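Local coordinates for protein paenibacillus xanthan lyase (Paenibacillus, PDB 6F2P) that probably cleaves the terminal mannosyl-glucuronosyl linkage of xanthan side chains by beta-elimination, as a polysaccharide lyase of family 8, at residues D209-Y212 and S216-Q219; A224-Y229 and S368-A373. All coordinates share one frame; numbering follows the deposited sequence.

From the N terminus, the chain passes through eight helices, 4-18 to 188-197, before contact 1 closes a loop of three residues between 209-212 and 216-219, making a beta hairpin. Strand 223-224 then adds to this hairpin as the third member of a small antiparallel sheet, and contact 2 starts there. It joins 224-229 to 368-373, closing a loop of 138 residues, about half of them helical. The two contacts follow in series, neither nested nor crossed, yet they touch: Phe-217 probably hydrogen-bonds Tyr-225 N through its O and Asn-226 OD1 through its N. Contact 1 is thus internal to the helical domain, while contact 2 ties that domain to the super-sandwich domain.

Contact 1: D209-Y212 and S216-Q219; sequences DGFY and SFVQ
Strands 210-211 and 217-219 run antiparallel as a hairpin, with Gly-210 and Val-218 as a hydrogen-bonded pair and Phe-211 and Phe-217 as the adjoining non-hydrogen-bonded pair. Gly-210 N donates to Val-218 O (2.8 Å), Val-218 N returns a bond to Gly-210 O (2.9 Å), and Tyr-212 N reaches Ser-216 O (2.7 Å) next to the turn. On one side of the sheet the rings of Phe-211 and Phe-217 make an edge-to-face pair, centroids 4.6 Å apart and planes at 61°. Phe-217 brings the edge: its CD1 stands over the centre of the Phe-211 ring, placed there by a first torsion of -179° that sets CG opposite the backbone N. Phe-211 also stacks with Trp-262. On the other side, the Tyr-212 ring leans across the hairpin so that its CE1 lies 3.8 Å from Val-218 CG2, while Tyr-212 CB packs against Ser-216 CB. The Tyr-212 hydroxyl is hydrogen-bonded to Gly-208 O. At the open end, OD1 of Asp-209 is bonded to Thr-221 N. Gly-210 takes a backbone conformation (phi 139°) that a residue with a CB would find hard to adopt. The chemistry thus divides by layer: backbone bonds set the strand pairing, and mostly apolar contacts cover both sides of this largely buried hairpin within the helical domain.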
loop_
_atom_site.group_PDB
_atom_site.type_symbol
_atom_site.label_atom_id
_atom_site.label_comp_id
_atom_site.label_asym_id
_atom_site.label_seq_id
_atom_site.Cartn_x
_atom_site.Cartn_y
_atom_site.Cartn_z
ATOM N N ASP A 209 -1.170 -6.743 -12.849
ATOM C CA ASP A 209 -2.621 -6.866 -12.989
ATOM C C ASP A 209 -3.257 -7.949 -12.131
ATOM O O ASP A 209 -2.764 -9.079 -12.060
ATOM C CB ASP A 209 -3.001 -7.101 -14.452
ATOM C CG ASP A 209 -2.521 -5.994 -15.362
ATOM O OD1 ASP A 209 -2.377 -4.843 -14.888
ATOM O OD2 ASP A 209 -2.290 -6.274 -16.558
ATOM N N GLY A 210 -4.368 -7.597 -11.490
ATOM C CA GLY A 210 -5.197 -8.574 -10.815
ATOM C C GLY A 210 -5.733 -8.117 -9.471
ATOM O O GLY A 210 -5.661 -6.927 -9.124
ATOM N N PHE A 211 -6.276 -9.074 -8.717
ATOM C CA PHE A 211 -6.729 -8.831 -7.356
ATOM C C PHE A 211 -5.613 -9.097 -6.343
ATOM O O PHE A 211 -4.876 -10.077 -6.460
ATOM C CB PHE A 211 -7.927 -9.721 -7.037
ATOM C CG PHE A 211 -9.179 -9.309 -7.727
ATOM C CD1 PHE A 211 -9.504 -9.834 -8.963
ATOM C CD2 PHE A 211 -10.037 -8.393 -7.142
ATOM C CE1 PHE A 211 -10.655 -9.459 -9.603
ATOM C CE2 PHE A 211 -11.191 -8.013 -7.776
ATOM C CZ PHE A 211 -11.505 -8.547 -9.011
ATOM N N TYR A 212 -5.509 -8.226 -5.344
ATOM C CA TYR A 212 -4.506 -8.356 -4.293
ATOM C C TYR A 212 -5.184 -8.810 -2.997
ATOM O O TYR A 212 -6.365 -8.526 -2.777
ATOM C CB TYR A 212 -3.808 -7.009 -4.057
ATOM C CG TYR A 212 -2.879 -6.550 -5.167
ATOM C CD1 TYR A 212 -3.352 -6.342 -6.456
ATOM C CD2 TYR A 212 -1.533 -6.296 -4.918
ATOM C CE1 TYR A 212 -2.513 -5.917 -7.470
ATOM C CE2 TYR A 212 -0.684 -5.865 -5.929
ATOM C CZ TYR A 212 -1.188 -5.682 -7.204
ATOM O OH TYR A 212 -0.372 -5.263 -8.227
ATOM N N SER A 216 -6.974 -4.651 -3.118
ATOM C CA SER A 216 -6.682 -3.863 -4.309
ATOM C C SER A 216 -6.981 -4.646 -5.578
ATOM O O SER A 216 -6.848 -5.872 -5.607
ATOM C CB SER A 216 -5.201 -3.473 -4.347
ATOM O OG SER A 216 -4.836 -2.673 -3.241
ATOM N N PHE A 217 -7.381 -3.927 -6.623
ATOM C CA PHE A 217 -7.341 -4.454 -7.979
ATOM C C PHE A 217 -6.570 -3.490 -8.858
ATOM O O PHE A 217 -6.849 -2.295 -8.877
ATOM C CB PHE A 217 -8.735 -4.657 -8.558
ATOM C CG PHE A 217 -8.726 -5.213 -9.956
ATOM C CD1 PHE A 217 -8.713 -6.580 -10.170
ATOM C CD2 PHE A 217 -8.718 -4.370 -11.053
ATOM C CE1 PHE A 217 -8.693 -7.091 -11.449
ATOM C CE2 PHE A 217 -8.696 -4.881 -12.338
ATOM C CZ PHE A 217 -8.685 -6.243 -12.533
ATOM N N VAL A 218 -5.603 -4.019 -9.593
ATOM C CA VAL A 218 -4.814 -3.212 -10.506
ATOM C C VAL A 218 -4.944 -3.750 -11.918
ATOM O O VAL A 218 -4.905 -4.955 -12.134
ATOM C CB VAL A 218 -3.330 -3.214 -10.097
ATOM C CG1 VAL A 218 -2.451 -2.635 -11.202
ATOM C CG2 VAL A 218 -3.150 -2.453 -8.802
ATOM N N GLN A 219 -5.101 -2.853 -12.881
ATOM C CA GLN A 219 -5.137 -3.242 -14.280
ATOM C C GLN A 219 -4.372 -2.182 -15.060
ATOM O O GLN A 219 -4.147 -1.080 -14.552
ATOM C CB GLN A 219 -6.581 -3.388 -14.769
ATOM C CG GLN A 219 -6.722 -3.986 -16.161
ATOM C CD GLN A 219 -6.003 -5.322 -16.328
ATOM O OE1 GLN A 219 -4.993 -5.401 -17.027
ATOM N NE2 GLN A 219 -6.537 -6.378 -15.710
#

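Contact 2: A224-Y229 and S368-A373; sequences AYNGGY and SGMDRA
Met-370 reaches from the loop 368-371 toward Ala-224 and Asn-226, its backbone nearest Ala-224 (CA to CA 5.2 Å). Its CB rests 3.9 Å from Ala-224 CB. CG lies between the backbone N and the carbonyl carbon (chi1 66°), and from there the chain is fully extended, passing the same methyl. SD comes to 3.8 Å from Ala-224 CB and to 3.2 Å from Asn-226 OD1, with the two side chains of Met-370 and Asn-226 crossing at about a right angle. CE, at the tip, also meets the amide end, 3.5 Å from Asn-226 OD1. That oxygen has a stronger partner in Phe-217 N, and Asn-226 ND2 binds Ser-266 O, so bonds at both its oxygen and its nitrogen fix the turn of the amide.

The Ala-224 methyl also lies over one face of the Arg-372 guanidinium, off its centre, with CB 3.6 Å from Arg-372 NH2. In the guanidinium plane, Arg-372 NH1 donates to Asp-371 O (3.3 Å), approaching from above the plane of that carbonyl, while NE bonds Met-279 O. A water donates to Ala-224 O and weakly accepts from NH2, linking the two segments. Replacing Arg-372 by a leucine is likely to leave the Met-279 carbonyl without this donor and to break the water bridge.

A G1 beta bulge sets Asp-371 and Arg-372 together opposite Phe-367 of strand 363-367. Contact 2 is therefore a buried joint between domains: the loop leading from strand 223-224 into helix 229-244 lies against the bulged end of strand 372-377, in the four-stranded antiparallel sheet that begins with strand 363-367, in the super-sandwich family region.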
loop_
_atom_site.group_PDB
_atom_site.type_symbol
_atom_site.label_atom_id
_atom_site.label_comp_id
_atom_site.label_asym_id
_atom_site.label_seq_id
_atom_site.Cartn_x
_atom_site.Cartn_y
_atom_site.Cartn_z
ATOM N N ALA A 224 -5.467 1.768 -10.145
ATOM C CA ALA A 224 -6.520 1.278 -9.271
ATOM C C ALA A 224 -7.758 1.059 -10.125
ATOM O O ALA A 224 -8.248 1.995 -10.747
ATOM C CB ALA A 224 -6.799 2.300 -8.192
ATOM N N TYR A 225 -8.264 -0.168 -10.169
ATOM C CA TYR A 225 -9.304 -0.482 -11.143
ATOM C C TYR A 225 -10.414 -1.442 -10.706
ATOM O O TYR A 225 -11.018 -2.100 -11.555
ATOM C CB TYR A 225 -8.685 -0.983 -12.458
ATOM C CG TYR A 225 -8.820 0.013 -13.587
ATOM C CD1 TYR A 225 -10.071 0.493 -13.974
ATOM C CD2 TYR A 225 -7.703 0.477 -14.264
ATOM C CE1 TYR A 225 -10.196 1.409 -15.001
ATOM C CE2 TYR A 225 -7.819 1.388 -15.292
ATOM C CZ TYR A 225 -9.062 1.849 -15.657
ATOM O OH TYR A 225 -9.163 2.763 -16.675
ATOM N N ASN A 226 -10.699 -1.508 -9.406
ATOM C CA ASN A 226 -11.784 -2.353 -8.921
ATOM C C ASN A 226 -13.093 -2.050 -9.638
ATOM O O ASN A 226 -13.827 -2.960 -10.025
ATOM C CB ASN A 226 -11.997 -2.183 -7.419
ATOM C CG ASN A 226 -10.761 -2.514 -6.607
ATOM O OD1 ASN A 226 -9.648 -2.073 -6.925
ATOM N ND2 ASN A 226 -10.950 -3.295 -5.542
ATOM N N GLY A 227 -13.371 -0.763 -9.820
ATOM C CA GLY A 227 -14.621 -0.316 -10.417
ATOM C C GLY A 227 -14.671 -0.433 -11.929
ATOM O O GLY A 227 -15.748 -0.478 -12.509
ATOM N N GLY A 228 -13.512 -0.489 -12.574
ATOM C CA GLY A 228 -13.475 -0.618 -14.019
ATOM C C GLY A 228 -13.368 -2.047 -14.523
ATOM O O GLY A 228 -14.372 -2.742 -14.689
ATOM N N TYR A 229 -12.140 -2.479 -14.780
ATOM C CA TYR A 229 -11.886 -3.819 -15.277
ATOM C C TYR A 229 -12.298 -4.889 -14.282
ATOM O O TYR A 229 -12.937 -5.874 -14.652
ATOM C CB TYR A 229 -10.412 -3.979 -15.673
ATOM C CG TYR A 229 -10.079 -3.178 -16.904
ATOM C CD1 TYR A 229 -10.357 -3.674 -18.173
ATOM C CD2 TYR A 229 -9.534 -1.906 -16.804
ATOM C CE1 TYR A 229 -10.080 -2.934 -19.317
ATOM C CE2 TYR A 229 -9.249 -1.152 -17.945
ATOM C CZ TYR A 229 -9.526 -1.673 -19.199
ATOM O OH TYR A 229 -9.241 -0.936 -20.329
ATOM N N SER A 368 -2.977 -0.872 0.064
ATOM C CA SER A 368 -1.586 -0.571 -0.237
ATOM C C SER A 368 -1.159 -0.974 -1.647
ATOM O O SER A 368 -0.198 -0.430 -2.191
ATOM C CB SER A 368 -0.689 -1.263 0.786
ATOM O OG SER A 368 -0.874 -0.686 2.063
ATOM N N GLY A 369 -1.861 -1.941 -2.226
ATOM C CA GLY A 369 -1.537 -2.417 -3.559
ATOM C C GLY A 369 -1.933 -1.464 -4.678
ATOM O O GLY A 369 -1.483 -1.617 -5.813
ATOM N N MET A 370 -2.769 -0.477 -4.367
ATOM C CA MET A 370 -3.199 0.478 -5.376
ATOM C C MET A 370 -3.255 1.914 -4.860
ATOM O O MET A 370 -3.985 2.746 -5.406
ATOM C CB MET A 370 -4.557 0.073 -5.940
ATOM C CG MET A 370 -5.671 0.152 -4.930
ATOM S SD MET A 370 -7.196 -0.497 -5.616
ATOM C CE MET A 370 -8.313 -0.253 -4.251
ATOM N N ASP A 371 -2.481 2.204 -3.819
ATOM C CA ASP A 371 -2.434 3.545 -3.233
ATOM C C ASP A 371 -3.815 4.155 -2.966
ATOM O O ASP A 371 -4.101 5.269 -3.405
ATOM C CB ASP A 371 -1.598 4.488 -4.106
ATOM C CG ASP A 371 -0.125 4.082 -4.169
ATOM O OD1 ASP A 371 0.313 3.245 -3.337
ATOM O OD2 ASP A 371 0.591 4.613 -5.055
ATOM N N ARG A 372 -4.667 3.413 -2.262
ATOM C CA ARG A 372 -6.003 3.897 -1.921
ATOM C C ARG A 372 -6.311 3.609 -0.462
ATOM O O ARG A 372 -5.702 2.733 0.153
ATOM C CB ARG A 372 -7.072 3.243 -2.800
ATOM C CG ARG A 372 -6.958 3.566 -4.276
ATOM C CD ARG A 372 -7.324 5.016 -4.553
ATOM N NE ARG A 372 -7.522 5.275 -5.982
ATOM C CZ ARG A 372 -6.583 5.741 -6.800
ATOM N NH1 ARG A 372 -5.362 6.009 -6.341
ATOM N NH2 ARG A 372 -6.866 5.942 -8.082
ATOM N N ALA A 373 -7.269 4.342 0.089
ATOM C CA ALA A 373 -7.694 4.125 1.467
ATOM C C ALA A 373 -9.176 4.463 1.607
ATOM O O ALA A 373 -9.697 5.343 0.906
ATOM C CB ALA A 373 -6.862 4.966 2.423
HETATM O O HOH W 1 -8.778 4.572 -10.441
#